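Local coordinates for 2L protein (Yaba-like disease virus, PDB 3IT8) that probably binds and neutralises host tumour necrosis factor, using a fold related to that of MHC class I heavy chains, at residues I1-L11 with T89-T100; Y109-R119 with N242-F250. All coordinates share one frame; numbering follows the deposited sequence.

Contact 1 (I1-L11 with T89-T100). With NAG (2-acetamido-2-deoxy-beta-D-glucopyranose), chain M.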
loop_
_atom_site.group_PDB
_atom_site.type_symbol
_atom_site.label_atom_id
_atom_site.label_comp_id
_atom_site.label_asym_id
_atom_site.label_seq_id
_atom_site.Cartn_x
_atom_site.Cartn_y
_atom_site.Cartn_z
ATOM N N ILE D 1 -23.389 -5.637 24.049
ATOM C CA ILE D 1 -22.847 -6.697 24.941
ATOM C C ILE D 1 -21.846 -6.146 25.946
ATOM O O ILE D 1 -21.238 -5.089 25.742
ATOM C CB ILE D 1 -22.173 -7.819 24.146
ATOM C CG1 ILE D 1 -21.112 -7.238 23.215
ATOM C CG2 ILE D 1 -23.213 -8.591 23.370
ATOM C CD1 ILE D 1 -20.376 -8.295 22.401
ATOM N N THR D 2 -21.673 -6.893 27.030
ATOM C CA THR D 2 -20.804 -6.487 28.116
ATOM C C THR D 2 -20.016 -7.611 28.757
ATOM O O THR D 2 -20.505 -8.732 28.880
ATOM C CB THR D 2 -21.656 -5.791 29.197
ATOM O OG1 THR D 2 -21.471 -4.381 29.088
ATOM C CG2 THR D 2 -21.298 -6.275 30.610
ATOM N N LEU D 3 -18.784 -7.303 29.149
ATOM C CA LEU D 3 -17.948 -8.263 29.868
ATOM C C LEU D 3 -17.373 -7.542 31.108
ATOM O O LEU D 3 -16.621 -6.576 30.982
ATOM C CB LEU D 3 -16.823 -8.798 28.985
ATOM C CG LEU D 3 -15.991 -9.915 29.654
ATOM C CD1 LEU D 3 -16.884 -11.049 30.128
ATOM C CD2 LEU D 3 -14.977 -10.464 28.670
ATOM N N LYS D 4 -17.746 -7.992 32.303
ATOM C CA LYS D 4 -17.267 -7.346 33.523
ATOM C C LYS D 4 -16.587 -8.292 34.510
ATOM O O LYS D 4 -17.110 -9.363 34.799
ATOM C CB LYS D 4 -18.433 -6.637 34.225
ATOM C CG LYS D 4 -18.010 -5.861 35.450
ATOM C CD LYS D 4 -19.165 -5.139 36.131
ATOM C CE LYS D 4 -20.101 -6.085 36.859
ATOM N NZ LYS D 4 -21.139 -5.349 37.653
ATOM N N TYR D 5 -15.421 -7.890 35.011
ATOM C CA TYR D 5 -14.660 -8.650 36.006
ATOM C C TYR D 5 -14.657 -7.846 37.313
ATOM O O TYR D 5 -14.337 -6.653 37.319
ATOM C CB TYR D 5 -13.226 -8.860 35.533
ATOM C CG TYR D 5 -13.063 -9.922 34.469
ATOM C CD1 TYR D 5 -14.171 -10.535 33.884
ATOM C CD2 TYR D 5 -11.797 -10.310 34.030
ATOM C CE1 TYR D 5 -14.025 -11.508 32.883
ATOM C CE2 TYR D 5 -11.639 -11.276 33.026
ATOM C CZ TYR D 5 -12.755 -11.866 32.460
ATOM O OH TYR D 5 -12.602 -12.798 31.463
ATOM N N ASN D 6 -15.012 -8.486 38.417
ATOM C CA ASN D 6 -15.080 -7.809 39.712
ATOM C C ASN D 6 -14.309 -8.610 40.752
ATOM O O ASN D 6 -14.674 -9.737 41.061
ATOM C CB ASN D 6 -16.564 -7.665 40.131
ATOM C CG ASN D 6 -16.763 -6.944 41.466
ATOM O OD1 ASN D 6 -15.806 -6.586 42.159
ATOM N ND2 ASN D 6 -18.038 -6.750 41.811
ATOM N N TYR D 7 -13.226 -8.043 41.260
ATOM C CA TYR D 7 -12.448 -8.696 42.300
ATOM C C TYR D 7 -12.695 -7.900 43.578
ATOM O O TYR D 7 -12.549 -6.675 43.576
ATOM C CB TYR D 7 -10.949 -8.654 42.007
ATOM C CG TYR D 7 -10.501 -9.391 40.778
ATOM C CD1 TYR D 7 -10.576 -8.796 39.524
ATOM C CD2 TYR D 7 -9.928 -10.656 40.874
ATOM C CE1 TYR D 7 -10.079 -9.437 38.392
ATOM C CE2 TYR D 7 -9.434 -11.306 39.753
ATOM C CZ TYR D 7 -9.507 -10.684 38.509
ATOM O OH TYR D 7 -8.983 -11.285 37.381
ATOM N N THR D 8 -13.045 -8.576 44.669
ATOM C CA THR D 8 -13.286 -7.855 45.905
ATOM C C THR D 8 -12.781 -8.516 47.182
ATOM O O THR D 8 -13.109 -9.671 47.454
ATOM C CB THR D 8 -14.786 -7.592 46.080
ATOM O OG1 THR D 8 -15.309 -6.984 44.892
ATOM C CG2 THR D 8 -15.027 -6.668 47.265
ATOM N N VAL D 9 -11.970 -7.799 47.959
ATOM C CA VAL D 9 -11.534 -8.326 49.247
ATOM C C VAL D 9 -12.228 -7.451 50.316
ATOM O O VAL D 9 -12.328 -6.223 50.174
ATOM C CB VAL D 9 -10.003 -8.294 49.425
ATOM C CG1 VAL D 9 -9.347 -8.919 48.228
ATOM C CG2 VAL D 9 -9.528 -6.891 49.628
ATOM N N THR D 10 -12.725 -8.088 51.370
ATOM C CA THR D 10 -13.413 -7.374 52.439
ATOM C C THR D 10 -12.839 -7.715 53.802
ATOM O O THR D 10 -12.363 -8.832 54.012
ATOM C CB THR D 10 -14.882 -7.744 52.455
ATOM O OG1 THR D 10 -15.330 -7.942 51.113
ATOM C CG2 THR D 10 -15.692 -6.631 53.067
ATOM N N LEU D 11 -12.884 -6.763 54.730
ATOM C CA LEU D 11 -12.367 -7.009 56.066
ATOM C C LEU D 11 -13.380 -7.801 56.870
ATOM O O LEU D 11 -13.087 -8.243 57.980
ATOM C CB LEU D 11 -12.058 -5.701 56.787
ATOM C CG LEU D 11 -10.613 -5.591 57.282
ATOM C CD1 LEU D 11 -10.470 -4.366 58.157
ATOM C CD2 LEU D 11 -10.224 -6.837 58.064
ATOM N N THR D 89 -13.898 -0.744 54.510
ATOM C CA THR D 89 -14.388 -2.100 54.715
ATOM C C THR D 89 -13.857 -3.054 53.660
ATOM O O THR D 89 -13.458 -4.186 53.969
ATOM C CB THR D 89 -15.898 -2.155 54.605
ATOM O OG1 THR D 89 -16.463 -1.121 55.407
ATOM C CG2 THR D 89 -16.412 -3.503 55.064
ATOM N N SER D 90 -13.863 -2.595 52.408
ATOM C CA SER D 90 -13.409 -3.417 51.294
ATOM C C SER D 90 -12.771 -2.646 50.147
ATOM O O SER D 90 -12.814 -1.418 50.098
ATOM C CB SER D 90 -14.581 -4.217 50.745
ATOM O OG SER D 90 -15.560 -3.334 50.227
ATOM N N LEU D 91 -12.202 -3.409 49.213
ATOM C CA LEU D 91 -11.525 -2.885 48.035
ATOM C C LEU D 91 -11.964 -3.711 46.833
ATOM O O LEU D 91 -12.105 -4.929 46.923
ATOM C CB LEU D 91 -10.015 -3.001 48.220
ATOM C CG LEU D 91 -9.159 -2.231 47.224
ATOM C CD1 LEU D 91 -9.521 -0.757 47.288
ATOM C CD2 LEU D 91 -7.687 -2.418 47.564
ATOM N N SER D 92 -12.195 -3.047 45.711
ATOM C CA SER D 92 -12.628 -3.736 44.497
ATOM C C SER D 92 -11.855 -3.339 43.241
ATOM O O SER D 92 -11.524 -2.162 43.032
ATOM C CB SER D 92 -14.112 -3.483 44.227
ATOM O OG SER D 92 -14.934 -4.075 45.203
ATOM N N LEU D 93 -11.569 -4.331 42.402
ATOM C CA LEU D 93 -10.879 -4.092 41.143
ATOM C C LEU D 93 -11.905 -4.343 40.043
ATOM O O LEU D 93 -12.259 -5.479 39.761
ATOM C CB LEU D 93 -9.704 -5.040 40.977
ATOM C CG LEU D 93 -9.030 -4.894 39.610
ATOM C CD1 LEU D 93 -8.543 -3.470 39.449
ATOM C CD2 LEU D 93 -7.868 -5.887 39.463
ATOM N N ILE D 94 -12.399 -3.275 39.434
ATOM C CA ILE D 94 -13.408 -3.386 38.386
ATOM C C ILE D 94 -12.758 -3.208 37.027
ATOM O O ILE D 94 -12.180 -2.169 36.731
ATOM C CB ILE D 94 -14.499 -2.302 38.551
ATOM C CG1 ILE D 94 -15.101 -2.373 39.953
ATOM C CG2 ILE D 94 -15.591 -2.495 37.519
ATOM C CD1 ILE D 94 -15.633 -3.718 40.310
ATOM N N THR D 95 -12.840 -4.229 36.190
ATOM C CA THR D 95 -12.242 -4.137 34.865
ATOM C C THR D 95 -13.121 -4.900 33.886
ATOM O O THR D 95 -13.776 -5.864 34.271
ATOM C CB THR D 95 -10.811 -4.715 34.872
ATOM O OG1 THR D 95 -10.161 -4.407 33.636
ATOM C CG2 THR D 95 -10.839 -6.220 35.072
ATOM N N GLY D 96 -13.151 -4.458 32.633
ATOM C CA GLY D 96 -13.988 -5.103 31.639
ATOM C C GLY D 96 -14.140 -4.243 30.398
ATOM O O GLY D 96 -13.454 -3.228 30.248
ATOM N N CYS D 97 -15.023 -4.637 29.494
ATOM C CA CYS D 97 -15.217 -3.867 28.269
ATOM C C CYS D 97 -16.662 -3.930 27.790
ATOM O O CYS D 97 -17.498 -4.615 28.389
ATOM C CB CYS D 97 -14.293 -4.365 27.154
ATOM S SG CYS D 97 -14.775 -5.952 26.411
ATOM N N TYR D 98 -16.951 -3.221 26.701
ATOM C CA TYR D 98 -18.304 -3.173 26.176
ATOM C C TYR D 98 -18.364 -2.817 24.703
ATOM O O TYR D 98 -17.477 -2.155 24.169
ATOM C CB TYR D 98 -19.114 -2.137 26.951
ATOM C CG TYR D 98 -18.578 -0.738 26.780
ATOM C CD1 TYR D 98 -19.028 0.083 25.744
ATOM C CD2 TYR D 98 -17.587 -0.247 27.629
ATOM C CE1 TYR D 98 -18.497 1.365 25.560
ATOM C CE2 TYR D 98 -17.050 1.022 27.457
ATOM C CZ TYR D 98 -17.504 1.825 26.422
ATOM O OH TYR D 98 -16.937 3.066 26.241
ATOM N N GLU D 99 -19.442 -3.274 24.075
ATOM C CA GLU D 99 -19.749 -3.011 22.687
ATOM C C GLU D 99 -21.239 -2.692 22.733
ATOM O O GLU D 99 -22.075 -3.548 22.476
ATOM C CB GLU D 99 -19.492 -4.243 21.831
ATOM C CG GLU D 99 -18.351 -4.045 20.866
ATOM C CD GLU D 99 -18.198 -5.189 19.875
ATOM O OE1 GLU D 99 -19.184 -5.513 19.170
ATOM O OE2 GLU D 99 -17.088 -5.763 19.791
ATOM N N THR D 100 -21.554 -1.457 23.118
ATOM C CA THR D 100 -22.927 -0.959 23.225
ATOM C C THR D 100 -23.283 -0.238 21.924
ATOM O O THR D 100 -22.979 0.943 21.767
ATOM C CB THR D 100 -23.038 0.041 24.385
ATOM O OG1 THR D 100 -22.534 -0.568 25.579
ATOM C CG2 THR D 100 -24.478 0.458 24.607
HETATM C C1 NAG M . -18.419 -6.294 43.139
HETATM C C2 NAG M . -19.586 -5.310 43.026
HETATM C C3 NAG M . -20.001 -4.832 44.433
HETATM C C4 NAG M . -20.364 -6.043 45.306
HETATM C C5 NAG M . -19.138 -6.973 45.329
HETATM C C6 NAG M . -19.346 -8.227 46.160
HETATM C C7 NAG M . -19.588 -4.114 40.928
HETATM C C8 NAG M . -19.489 -2.764 40.249
HETATM N N2 NAG M . -19.188 -4.188 42.196
HETATM O O3 NAG M . -21.107 -3.945 44.353
HETATM O O4 NAG M . -20.735 -5.632 46.633
HETATM O O5 NAG M . -18.802 -7.391 43.976
HETATM O O6 NAG M . -20.119 -9.193 45.462
HETATM O O7 NAG M . -20.022 -5.078 40.304
#

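Contact 2 (Y109-R119 with N242-F250)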
loop_
_atom_site.group_PDB
_atom_site.type_symbol
_atom_site.label_atom_id
_atom_site.label_comp_id
_atom_site.label_asym_id
_atom_site.label_seq_id
_atom_site.Cartn_x
_atom_site.Cartn_y
_atom_site.Cartn_z
ATOM N N TYR D 109 -10.531 0.082 36.955
ATOM C CA TYR D 109 -10.363 1.017 38.049
ATOM C C TYR D 109 -10.518 0.332 39.395
ATOM O O TYR D 109 -10.996 -0.801 39.481
ATOM C CB TYR D 109 -11.361 2.151 37.912
ATOM C CG TYR D 109 -12.803 1.714 37.949
ATOM C CD1 TYR D 109 -13.495 1.597 39.161
ATOM C CD2 TYR D 109 -13.511 1.495 36.763
ATOM C CE1 TYR D 109 -14.851 1.291 39.186
ATOM C CE2 TYR D 109 -14.871 1.183 36.777
ATOM C CZ TYR D 109 -15.534 1.088 37.988
ATOM O OH TYR D 109 -16.882 0.819 37.996
ATOM N N VAL D 110 -10.095 1.027 40.445
ATOM C CA VAL D 110 -10.161 0.501 41.790
ATOM C C VAL D 110 -11.101 1.368 42.591
ATOM O O VAL D 110 -10.924 2.576 42.627
ATOM C CB VAL D 110 -8.757 0.530 42.447
ATOM C CG1 VAL D 110 -8.858 0.242 43.942
ATOM C CG2 VAL D 110 -7.856 -0.491 41.781
ATOM N N GLU D 111 -12.115 0.766 43.203
ATOM C CA GLU D 111 -13.026 1.526 44.047
ATOM C C GLU D 111 -12.995 0.980 45.474
ATOM O O GLU D 111 -12.579 -0.151 45.724
ATOM C CB GLU D 111 -14.450 1.524 43.502
ATOM C CG GLU D 111 -15.021 0.172 43.261
ATOM C CD GLU D 111 -16.442 0.245 42.746
ATOM O OE1 GLU D 111 -16.729 1.145 41.914
ATOM O OE2 GLU D 111 -17.267 -0.606 43.163
ATOM N N THR D 112 -13.434 1.820 46.402
ATOM C CA THR D 112 -13.453 1.520 47.823
ATOM C C THR D 112 -14.893 1.531 48.293
ATOM O O THR D 112 -15.774 1.970 47.566
ATOM C CB THR D 112 -12.614 2.590 48.561
ATOM O OG1 THR D 112 -11.317 2.060 48.842
ATOM C CG2 THR D 112 -13.274 3.055 49.824
ATOM N N ALA D 113 -15.151 1.026 49.491
ATOM C CA ALA D 113 -16.517 1.032 50.005
ATOM C C ALA D 113 -16.985 2.493 50.107
ATOM O O ALA D 113 -18.185 2.772 50.117
ATOM C CB ALA D 113 -16.566 0.359 51.376
ATOM N N ASN D 114 -16.022 3.416 50.164
ATOM C CA ASN D 114 -16.296 4.846 50.268
ATOM C C ASN D 114 -16.501 5.500 48.909
ATOM O O ASN D 114 -16.921 6.656 48.834
ATOM C CB ASN D 114 -15.160 5.556 50.995
ATOM C CG ASN D 114 -14.854 4.932 52.328
ATOM O OD1 ASN D 114 -15.754 4.711 53.146
ATOM N ND2 ASN D 114 -13.579 4.639 52.564
ATOM N N GLY D 115 -16.199 4.772 47.836
ATOM C CA GLY D 115 -16.372 5.316 46.497
ATOM C C GLY D 115 -15.170 5.138 45.592
ATOM O O GLY D 115 -14.129 4.677 46.041
ATOM N N PRO D 116 -15.282 5.509 44.306
ATOM C CA PRO D 116 -14.196 5.386 43.328
ATOM C C PRO D 116 -12.889 5.940 43.847
ATOM O O PRO D 116 -12.860 6.999 44.466
ATOM C CB PRO D 116 -14.718 6.161 42.126
ATOM C CG PRO D 116 -15.643 7.150 42.742
ATOM C CD PRO D 116 -16.379 6.309 43.746
ATOM N N LEU D 117 -11.808 5.217 43.578
ATOM C CA LEU D 117 -10.485 5.602 44.044
ATOM C C LEU D 117 -9.552 6.004 42.893
ATOM O O LEU D 117 -9.260 7.187 42.710
ATOM C CB LEU D 117 -9.891 4.442 44.842
ATOM C CG LEU D 117 -8.708 4.756 45.733
ATOM C CD1 LEU D 117 -9.086 5.893 46.662
ATOM C CD2 LEU D 117 -8.320 3.526 46.515
ATOM N N ALA D 118 -9.090 5.029 42.116
ATOM C CA ALA D 118 -8.185 5.308 41.000
ATOM C C ALA D 118 -8.512 4.525 39.746
ATOM O O ALA D 118 -8.923 3.368 39.800
ATOM C CB ALA D 118 -6.746 5.025 41.398
ATOM N N ARG D 119 -8.280 5.167 38.612
ATOM C CA ARG D 119 -8.547 4.606 37.287
ATOM C C ARG D 119 -7.227 4.343 36.563
ATOM O O ARG D 119 -6.328 5.175 36.585
ATOM C CB ARG D 119 -9.407 5.612 36.517
ATOM C CG ARG D 119 -9.553 5.375 35.045
ATOM C CD ARG D 119 -10.349 6.511 34.402
ATOM N NE ARG D 119 -11.752 6.509 34.789
ATOM C CZ ARG D 119 -12.306 7.393 35.612
ATOM N NH1 ARG D 119 -11.567 8.359 36.137
ATOM N NH2 ARG D 119 -13.597 7.304 35.910
ATOM N N ASN D 242 -18.041 10.946 38.614
ATOM C CA ASN D 242 -16.646 10.557 38.791
ATOM C C ASN D 242 -16.325 9.408 37.850
ATOM O O ASN D 242 -15.163 9.111 37.574
ATOM C CB ASN D 242 -16.386 10.126 40.225
ATOM C CG ASN D 242 -16.413 11.278 41.175
ATOM O OD1 ASN D 242 -15.771 12.298 40.934
ATOM N ND2 ASN D 242 -17.151 11.130 42.272
ATOM N N TYR D 243 -17.374 8.763 37.362
ATOM C CA TYR D 243 -17.230 7.657 36.447
ATOM C C TYR D 243 -17.442 8.160 35.023
ATOM O O TYR D 243 -18.115 9.170 34.816
ATOM C CB TYR D 243 -18.271 6.576 36.760
ATOM C CG TYR D 243 -18.108 5.922 38.104
ATOM C CD1 TYR D 243 -18.806 6.382 39.210
ATOM C CD2 TYR D 243 -17.233 4.847 38.275
ATOM C CE1 TYR D 243 -18.639 5.787 40.469
ATOM C CE2 TYR D 243 -17.057 4.249 39.524
ATOM C CZ TYR D 243 -17.765 4.730 40.615
ATOM O OH TYR D 243 -17.587 4.159 41.850
ATOM N N GLU D 244 -16.869 7.456 34.046
ATOM C CA GLU D 244 -17.031 7.805 32.638
ATOM C C GLU D 244 -18.049 6.818 32.078
ATOM O O GLU D 244 -18.022 5.646 32.439
ATOM C CB GLU D 244 -15.714 7.628 31.892
ATOM C CG GLU D 244 -14.524 8.267 32.560
ATOM C CD GLU D 244 -13.214 7.847 31.918
ATOM O OE1 GLU D 244 -12.978 6.622 31.789
ATOM O OE2 GLU D 244 -12.417 8.734 31.548
ATOM N N PRO D 245 -18.966 7.270 31.205
ATOM C CA PRO D 245 -19.946 6.321 30.658
ATOM C C PRO D 245 -19.237 5.104 30.073
ATOM O O PRO D 245 -18.243 5.240 29.354
ATOM C CB PRO D 245 -20.687 7.148 29.611
ATOM C CG PRO D 245 -19.715 8.237 29.264
ATOM C CD PRO D 245 -19.127 8.597 30.591
ATOM N N GLY D 246 -19.746 3.916 30.388
ATOM C CA GLY D 246 -19.103 2.698 29.930
ATOM C C GLY D 246 -18.637 1.897 31.147
ATOM O O GLY D 246 -18.726 0.661 31.168
ATOM N N GLU D 247 -18.134 2.600 32.162
ATOM C CA GLU D 247 -17.691 1.957 33.401
ATOM C C GLU D 247 -18.970 1.572 34.147
ATOM O O GLU D 247 -19.914 2.360 34.200
ATOM C CB GLU D 247 -16.871 2.934 34.262
ATOM C CG GLU D 247 -15.705 3.582 33.538
ATOM C CD GLU D 247 -14.843 4.502 34.418
ATOM O OE1 GLU D 247 -15.411 5.305 35.182
ATOM O OE2 GLU D 247 -13.591 4.447 34.334
ATOM N N PRO D 248 -19.031 0.355 34.717
ATOM C CA PRO D 248 -20.263 -0.001 35.430
ATOM C C PRO D 248 -20.677 1.000 36.511
ATOM O O PRO D 248 -21.853 1.068 36.887
ATOM C CB PRO D 248 -19.970 -1.406 35.975
ATOM C CG PRO D 248 -18.484 -1.516 35.959
ATOM C CD PRO D 248 -18.082 -0.771 34.709
ATOM N N GLY D 249 -19.731 1.808 36.974
ATOM C CA GLY D 249 -20.045 2.783 38.000
ATOM C C GLY D 249 -20.851 3.993 37.550
ATOM O O GLY D 249 -21.295 4.779 38.386
ATOM N N PHE D 250 -21.045 4.161 36.245
ATOM C CA PHE D 250 -21.799 5.302 35.751
ATOM C C PHE D 250 -23.278 5.167 36.110
ATOM O O PHE D 250 -23.897 4.133 35.845
ATOM C CB PHE D 250 -21.651 5.425 34.242
ATOM C CG PHE D 250 -21.941 6.792 33.736
ATOM C CD1 PHE D 250 -21.021 7.819 33.914
ATOM C CD2 PHE D 250 -23.160 7.082 33.144
ATOM C CE1 PHE D 250 -21.313 9.119 33.509
ATOM C CE2 PHE D 250 -23.462 8.382 32.736
ATOM C CZ PHE D 250 -22.532 9.400 32.922
#

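Contact 1 (I1-L11 with T89-T100)
Ile1 and Glu99 begin an antiparallel pairing in the floor of the MHC class I-like platform, where strands 2-10 and 90-100 approach to 4.6 Å between axes with N-to-C directions 169° apart. CG1 of Ile1 runs alongside CB of Glu99 at 3.7 Å, while the Glu99 carboxylate forms salt bridges with a basic side chain of another protein's chain. Leu3, Tyr5, Tyr7 and Val9 form hydrogen-bonded pairs with Cys97, Thr95, Leu93 and Leu91, all facing helices 61-82 and 148-174. CB of Leu3 lies 4.3 Å from SG of Cys97. Lys4, on the other face, donates from NZ to O7 of the N-acetylglucosamine at 2.9 Å. Tyr5 sets its CB against CG2 of Thr95 and sends its hydroxyl to Tyr170. Asn6 carries the sugar on ND2; with CG anti to the backbone N (chi1 -179°), OD1 comes 3.4 Å from CD1 of Ile94, which lies side by side with it. Tyr7 turns its ring edge to the Leu93 carbonyl oxygen, and its hydroxyl bonds the backbone oxygen of Tyr64. Thr8 OG1 and Ser92 OG share a hydrogen bond of 2.9 Å. The ladder closes with Leu11 N donating to Thr89 O at 2.7 Å (162° at the hydrogen).

Contact 2 (Y109-R119 with N242-F250)
Arg119 grips Glu247 side-on through two hydrogen bonds: NE donates to OE2 at 2.8 Å and NH2 to OE1 at 2.8 Å. Guanidinium and carboxylate planes differ by only 14°, and each oxygen is approached on its syn side, a little out of the carboxylate plane; this bidentate salt bridge should fix the rotation of both groups. NH2 has a second acceptor, Asn242 O at 2.9 Å, reached on a carbonyl lone pair and in the guanidinium plane. The arginine chain runs extended through chi1 and chi2 and then bends at chi3 (-70°), which turns the guanidinium toward the loop. Glu244 completes the network differently. Its carboxylate stands over one guanidinium face, and its OE1, 3.2 Å from NE, contributes charge without receiving an N-H. The backbone N of Glu244 donates to Glu247 OE1, which therefore accepts two bonds and ties the acid to its own loop.

Further out, Tyr243 OH donates to Glu111 OE1 at 3.1 Å, approaching from above the carboxylate plane. The Tyr243 ring directs its edge at the face of Tyr109 in an offset edge-to-face pair, with centroids 5.6 Å apart and planes at 63°. Pro116 crosses this tyrosine at about a right angle, its CB 3.7 Å from Tyr243 CZ, and Gly249 CA sits over the ring centre on one face. Tyr109 also lays CE2 near CB of Glu247, while its hydroxyl receives a weak bond from Gly249 N.

The contact thus docks the loop between strands 213-218 and 254-255, from the Ig-like part, on the hairpin of strands 103-112 and 115-121. Leu117 and Ala118 opposite Val110 make a classic beta bulge in that hairpin, whose flanking neighbours in the platform sheet are strands 90-100 and 126-129.

In the fold
From the N terminus, contact 1 closes a long loop: strand 2-10 is met again at 90-100 after three strands and helix 61-82 have intervened. The chain then turns directly into strand 103-112, where contact 2 opens, so the two are in series and neither nests nor crosses. Contact 2 closes a longer loop, which includes helix 148-174 and the early Ig-like strands. Contact 1 knits the platform sheet within itself, whereas contact 2 fastens the Ig-like part to it. They meet physically: Ile94 O lies 2.8 Å from Tyr109 N, a probable hydrogen bond between adjacent strands, and Ile94 CG2 packs 3.4 Å from Pro248 CG.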